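Local coordinates for protein alkylhalidase CmlS (Streptomyces venezuelae, PDB 3I3L) that is a flavin-dependent halogenase of chloramphenicol biosynthesis that carries its FAD covalently bound through an aspartate, at residues S93-G99 with T225-T230; A437-Q442 with E454-R459. All blocks are in the same frame, centred on the assembly; numbering follows the deposited sequence.

Contact 1: residues S93-G99 with T225-T230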
loop_
_atom_site.group_PDB
_atom_site.type_symbol
_atom_site.label_atom_id
_atom_site.label_comp_id
_atom_site.label_asym_id
_atom_site.label_seq_id
_atom_site.Cartn_x
_atom_site.Cartn_y
_atom_site.Cartn_z
ATOM N N SER A 93 -13.446 -6.192 -4.797
ATOM C CA SER A 93 -13.506 -4.867 -4.185
ATOM C C SER A 93 -13.293 -4.912 -2.669
ATOM O O SER A 93 -13.047 -5.964 -2.091
ATOM C CB SER A 93 -14.893 -4.310 -4.404
ATOM O OG SER A 93 -15.842 -5.211 -3.849
ATOM N N ALA A 94 -13.389 -3.748 -2.045
ATOM C CA ALA A 94 -13.473 -3.669 -0.595
ATOM C C ALA A 94 -14.733 -2.869 -0.262
ATOM O O ALA A 94 -14.993 -1.810 -0.861
ATOM C CB ALA A 94 -12.229 -3.023 -0.051
ATOM N N THR A 95 -15.512 -3.374 0.675
ATOM C CA THR A 95 -16.705 -2.663 1.117
ATOM C C THR A 95 -16.581 -2.145 2.561
ATOM O O THR A 95 -16.076 -2.839 3.449
ATOM C CB THR A 95 -17.979 -3.509 0.880
ATOM O OG1 THR A 95 -18.126 -3.732 -0.547
ATOM C CG2 THR A 95 -19.246 -2.778 1.382
ATOM N N PHE A 96 -17.054 -0.926 2.777
ATOM C CA PHE A 96 -16.893 -0.222 4.043
ATOM C C PHE A 96 -18.229 0.188 4.638
ATOM O O PHE A 96 -19.058 0.814 3.947
ATOM C CB PHE A 96 -16.019 1.010 3.825
ATOM C CG PHE A 96 -14.618 0.676 3.495
ATOM C CD1 PHE A 96 -13.659 0.579 4.483
ATOM C CD2 PHE A 96 -14.263 0.392 2.206
ATOM C CE1 PHE A 96 -12.367 0.223 4.194
ATOM C CE2 PHE A 96 -12.941 0.026 1.896
ATOM C CZ PHE A 96 -11.992 -0.043 2.892
ATOM N N LEU A 97 -18.457 -0.183 5.903
ATOM C CA LEU A 97 -19.632 0.337 6.636
ATOM C C LEU A 97 -19.087 1.301 7.641
ATOM O O LEU A 97 -18.634 0.881 8.696
ATOM C CB LEU A 97 -20.455 -0.773 7.305
ATOM C CG LEU A 97 -20.764 -1.961 6.376
ATOM C CD1 LEU A 97 -21.757 -2.918 7.028
ATOM C CD2 LEU A 97 -21.282 -1.510 5.031
ATOM N N TRP A 98 -19.105 2.589 7.282
ATOM C CA TRP A 98 -18.152 3.557 7.834
ATOM C C TRP A 98 -18.818 4.717 8.544
ATOM O O TRP A 98 -19.263 5.681 7.916
ATOM C CB TRP A 98 -17.203 4.086 6.710
ATOM C CG TRP A 98 -15.902 4.540 7.296
ATOM C CD1 TRP A 98 -15.450 5.815 7.383
ATOM C CD2 TRP A 98 -14.911 3.713 7.899
ATOM N NE1 TRP A 98 -14.224 5.840 8.003
ATOM C CE2 TRP A 98 -13.885 4.557 8.355
ATOM C CE3 TRP A 98 -14.798 2.336 8.105
ATOM C CZ2 TRP A 98 -12.749 4.076 9.013
ATOM C CZ3 TRP A 98 -13.675 1.854 8.782
ATOM C CH2 TRP A 98 -12.656 2.730 9.208
ATOM N N GLY A 99 -18.881 4.616 9.866
ATOM C CA GLY A 99 -19.683 5.534 10.646
ATOM C C GLY A 99 -21.032 4.923 10.918
ATOM O O GLY A 99 -21.321 3.805 10.421
ATOM N N THR A 225 -16.192 -9.633 -1.314
ATOM C CA THR A 225 -15.687 -8.313 -0.938
ATOM C C THR A 225 -15.159 -8.372 0.470
ATOM O O THR A 225 -15.678 -9.109 1.275
ATOM C CB THR A 225 -16.811 -7.224 -1.046
ATOM O OG1 THR A 225 -16.238 -5.922 -0.964
ATOM C CG2 THR A 225 -17.863 -7.374 0.055
ATOM N N THR A 226 -14.156 -7.546 0.771
ATOM C CA THR A 226 -13.639 -7.373 2.147
ATOM C C THR A 226 -14.453 -6.324 2.913
ATOM O O THR A 226 -14.494 -5.146 2.483
ATOM C CB THR A 226 -12.134 -6.945 2.165
ATOM O OG1 THR A 226 -11.316 -8.008 1.645
ATOM C CG2 THR A 226 -11.606 -6.560 3.639
ATOM N N TYR A 227 -15.050 -6.711 4.063
ATOM C CA TYR A 227 -15.884 -5.776 4.851
ATOM C C TYR A 227 -15.093 -5.150 5.984
ATOM O O TYR A 227 -14.402 -5.857 6.735
ATOM C CB TYR A 227 -17.074 -6.478 5.448
ATOM C CG TYR A 227 -18.090 -6.910 4.444
ATOM C CD1 TYR A 227 -18.981 -5.985 3.915
ATOM C CD2 TYR A 227 -18.165 -8.258 4.019
ATOM C CE1 TYR A 227 -19.921 -6.364 2.994
ATOM C CE2 TYR A 227 -19.125 -8.660 3.131
ATOM C CZ TYR A 227 -20.003 -7.700 2.613
ATOM O OH TYR A 227 -20.949 -8.046 1.690
ATOM N N SER A 228 -15.145 -3.812 6.076
ATOM C CA SER A 228 -14.580 -3.089 7.235
ATOM C C SER A 228 -15.714 -2.287 7.856
ATOM O O SER A 228 -16.414 -1.561 7.167
ATOM C CB SER A 228 -13.441 -2.146 6.861
ATOM O OG SER A 228 -12.424 -2.789 6.103
ATOM N N ILE A 229 -15.894 -2.436 9.162
ATOM C CA ILE A 229 -17.137 -2.007 9.819
ATOM C C ILE A 229 -16.825 -1.358 11.140
ATOM O O ILE A 229 -16.188 -1.948 12.004
ATOM C CB ILE A 229 -18.061 -3.199 10.068
ATOM C CG1 ILE A 229 -18.279 -3.965 8.757
ATOM C CG2 ILE A 229 -19.381 -2.765 10.772
ATOM C CD1 ILE A 229 -19.273 -5.156 8.848
ATOM N N THR A 230 -17.182 -0.091 11.241
ATOM C CA THR A 230 -16.897 0.677 12.428
ATOM C C THR A 230 -17.903 0.343 13.558
ATOM O O THR A 230 -19.065 0.079 13.297
ATOM C CB THR A 230 -16.890 2.172 12.168
ATOM O OG1 THR A 230 -18.210 2.620 11.803
ATOM C CG2 THR A 230 -15.882 2.514 11.046
HETATM O O HOH W 1 -20.525 0.771 11.383
#
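Thr225 OG1 and Thr95 OG1 are hydrogen-bonded at 2.9 Å. With OG1 anti to its own backbone N (chi1 -167°), the Thr225 side chain crosses that of Thr95 at about a right angle and its CG2 lies over one face of the Tyr227 ring; Thr106 shares a further hydrogen bond with Thr95 OG1. Thr226 O accepts Thr95 N at 2.7 Å, the donor tilted 31° from the carbonyl plane, while the Thr226 hydroxyl pairs with Ser65, an FAD-binding residue. Tyr227 stands side by side with Thr95, whose CG2 is 4.0 Å from Tyr227 CE1. This is a parallel ladder inside a mixed sheet of the FAD-binding domain; the hydroxyls of Thr95 and Thr225 suit its buried interior by bonding to each other. Ser228 gives N to Thr95 O and O to Leu97 N, the latter 2.8 Å and nearly straight; its small CB fits beside Phe96 CD1. Ile229 runs alongside Leu97, CD1 to CD1 3.8 Å, two apolar branched chains filling the face they share with Thr95 and Tyr227. Thr230 donates N to Leu97 O and takes Gly99 N on OG1 at 2.9 Å; Glu385 also bonds that hydroxyl.

Contact 2: residues A437-Q442 with E454-R459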
loop_
_atom_site.group_PDB
_atom_site.type_symbol
_atom_site.label_atom_id
_atom_site.label_comp_id
_atom_site.label_asym_id
_atom_site.label_seq_id
_atom_site.Cartn_x
_atom_site.Cartn_y
_atom_site.Cartn_z
ATOM N N ALA A 437 -17.791 9.123 -1.898
ATOM C CA ALA A 437 -18.893 9.558 -2.782
ATOM C C ALA A 437 -19.025 8.678 -4.011
ATOM O O ALA A 437 -20.117 8.190 -4.316
ATOM C CB ALA A 437 -18.702 11.022 -3.222
ATOM N N ILE A 438 -17.938 8.471 -4.740
ATOM C CA ILE A 438 -17.986 7.591 -5.903
ATOM C C ILE A 438 -18.489 6.196 -5.501
ATOM O O ILE A 438 -19.350 5.614 -6.189
ATOM C CB ILE A 438 -16.613 7.506 -6.554
ATOM C CG1 ILE A 438 -16.204 8.862 -7.120
ATOM C CG2 ILE A 438 -16.590 6.469 -7.653
ATOM C CD1 ILE A 438 -14.857 8.768 -7.834
ATOM N N GLY A 439 -18.010 5.657 -4.374
ATOM C CA GLY A 439 -18.385 4.336 -4.001
ATOM C C GLY A 439 -19.675 4.163 -3.227
ATOM O O GLY A 439 -20.045 3.046 -2.843
ATOM N N ARG A 440 -20.387 5.256 -3.013
ATOM C CA ARG A 440 -21.609 5.251 -2.218
ATOM C C ARG A 440 -22.686 4.393 -2.869
ATOM O O ARG A 440 -23.033 4.608 -4.024
ATOM C CB ARG A 440 -22.109 6.699 -2.070
ATOM C CG ARG A 440 -23.393 6.847 -1.239
ATOM C CD ARG A 440 -23.818 8.356 -1.041
ATOM N NE ARG A 440 -22.715 9.277 -0.670
ATOM C CZ ARG A 440 -22.141 9.331 0.541
ATOM N NH1 ARG A 440 -22.530 8.507 1.523
ATOM N NH2 ARG A 440 -21.157 10.200 0.774
ATOM N N HIS A 441 -23.193 3.393 -2.130
ATOM C CA HIS A 441 -24.374 2.614 -2.561
ATOM C C HIS A 441 -25.586 3.544 -2.643
ATOM O O HIS A 441 -25.695 4.556 -1.915
ATOM C CB HIS A 441 -24.692 1.480 -1.605
ATOM C CG HIS A 441 -23.626 0.426 -1.514
ATOM N ND1 HIS A 441 -23.875 -0.843 -1.020
ATOM C CD2 HIS A 441 -22.303 0.456 -1.847
ATOM C CE1 HIS A 441 -22.759 -1.553 -1.064
ATOM N NE2 HIS A 441 -21.792 -0.790 -1.574
ATOM N N GLN A 442 -26.518 3.196 -3.522
ATOM C CA GLN A 442 -27.648 4.093 -3.797
ATOM C C GLN A 442 -28.904 3.755 -2.979
ATOM O O GLN A 442 -30.030 3.978 -3.407
ATOM C CB GLN A 442 -27.915 4.112 -5.292
ATOM C CG GLN A 442 -26.692 4.537 -6.113
ATOM C CD GLN A 442 -26.284 5.971 -5.826
ATOM O OE1 GLN A 442 -25.271 6.225 -5.156
ATOM N NE2 GLN A 442 -27.071 6.913 -6.307
ATOM N N GLU A 454 -24.197 0.722 -10.522
ATOM C CA GLU A 454 -24.911 1.811 -9.838
ATOM C C GLU A 454 -23.924 2.900 -9.353
ATOM O O GLU A 454 -24.327 3.998 -8.985
ATOM C CB GLU A 454 -25.736 1.263 -8.684
ATOM C CG GLU A 454 -24.970 1.202 -7.322
ATOM C CD GLU A 454 -25.742 0.461 -6.252
ATOM O OE1 GLU A 454 -25.767 0.929 -5.074
ATOM O OE2 GLU A 454 -26.318 -0.606 -6.579
ATOM N N LEU A 455 -22.620 2.610 -9.401
ATOM C CA LEU A 455 -21.603 3.596 -9.000
ATOM C C LEU A 455 -21.188 4.466 -10.174
ATOM O O LEU A 455 -20.492 5.464 -9.978
ATOM C CB LEU A 455 -20.339 2.873 -8.466
ATOM C CG LEU A 455 -20.543 1.962 -7.247
ATOM C CD1 LEU A 455 -19.162 1.459 -6.778
ATOM C CD2 LEU A 455 -21.285 2.662 -6.117
ATOM N N ASN A 456 -21.536 4.043 -11.398
ATOM C CA ASN A 456 -21.047 4.745 -12.596
ATOM C C ASN A 456 -21.437 6.202 -12.693
ATOM O O ASN A 456 -20.683 6.991 -13.216
ATOM C CB ASN A 456 -21.425 4.018 -13.903
ATOM C CG ASN A 456 -20.584 2.790 -14.118
ATOM O OD1 ASN A 456 -20.947 1.827 -14.828
ATOM N ND2 ASN A 456 -19.467 2.787 -13.472
ATOM N N PRO A 457 -22.633 6.575 -12.211
ATOM C CA PRO A 457 -22.971 7.980 -12.378
ATOM C C PRO A 457 -22.112 8.883 -11.523
ATOM O O PRO A 457 -21.663 9.955 -11.999
ATOM C CB PRO A 457 -24.468 8.037 -11.944
ATOM C CG PRO A 457 -24.992 6.675 -12.279
ATOM C CD PRO A 457 -23.818 5.775 -11.828
ATOM N N ALA A 458 -21.876 8.481 -10.262
ATOM C CA ALA A 458 -21.054 9.341 -9.387
ATOM C C ALA A 458 -19.613 9.390 -9.932
ATOM O O ALA A 458 -18.956 10.438 -9.920
ATOM C CB ALA A 458 -21.096 8.884 -7.898
ATOM N N ARG A 459 -19.139 8.271 -10.474
ATOM C CA ARG A 459 -17.810 8.301 -11.121
ATOM C C ARG A 459 -17.775 9.346 -12.198
ATOM O O ARG A 459 -16.849 10.168 -12.276
ATOM C CB ARG A 459 -17.468 6.987 -11.788
ATOM C CG ARG A 459 -17.018 5.906 -10.853
ATOM C CD ARG A 459 -16.676 4.573 -11.606
ATOM N NE ARG A 459 -16.954 3.458 -10.719
ATOM C CZ ARG A 459 -16.223 3.168 -9.626
ATOM N NH1 ARG A 459 -15.118 3.877 -9.285
ATOM N NH2 ARG A 459 -16.577 2.146 -8.863
#
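Ile438 and Ala458 bring the two backbones closest, CA to CA 5.0 Å, where the end of helix 430-439 meets the start of helix 456-471. The chain is extended at Arg440 and His441, and Glu454 CA lies 7.0 Å from Gln442 CA. The methyl of Ala458 is small enough for this approach: its CB touches Ala437 O and Ile438 CA. Ile438, with CG2 anti to its backbone N, directs that methyl across the aliphatic part of Arg459 and over one face of its guanidinium, NH1 being 3.4 Å from Ile438 CG2. Leu455 CD2 lies against the carbonyl oxygens of Ile438, Gly439 and Arg440, the last at 3.4 Å; an apolar side chain suits this buried place, where it also touches Phe450. Glu454 OE1 accepts Gln442 N at 2.8 Å, on the anti side of the carboxylate and 30° out of its plane. Arg443 forms a salt bridge to the same oxygen and Ser451 N bonds OE2, so the carboxylate ties together the loop between the helices. His441 stacks on Phe450 of that loop and hydrogen-bonds to Thr106, while backbone bonds from Gly439 and His441 join the connection to strand 105-108 and to Pro104 just before it.

How the contacts relate
From the N terminus, the chain first lays down strand 89-97, and strand 226-231 later returns to pair with it; the 125 residues between 93-99 and 225-230 include strand 105-108 and helix 127-140. Contact 1 therefore closes a long loop within the FAD-binding domain. Contact 2 comes later and closes a short one, the 11 residues between segments 437-442 and 454-459, none of them helix or strand. The two follow in series, neither nesting nor crossing, with centres 15 Å apart and nearest atoms about 4 Å apart. Thr106 of strand 105-108 bridges them, hydrogen-bonding to Thr95 of contact 1 and to His441 of contact 2, so the mixed sheet holding contact 1 is tied to the connection between the later helices.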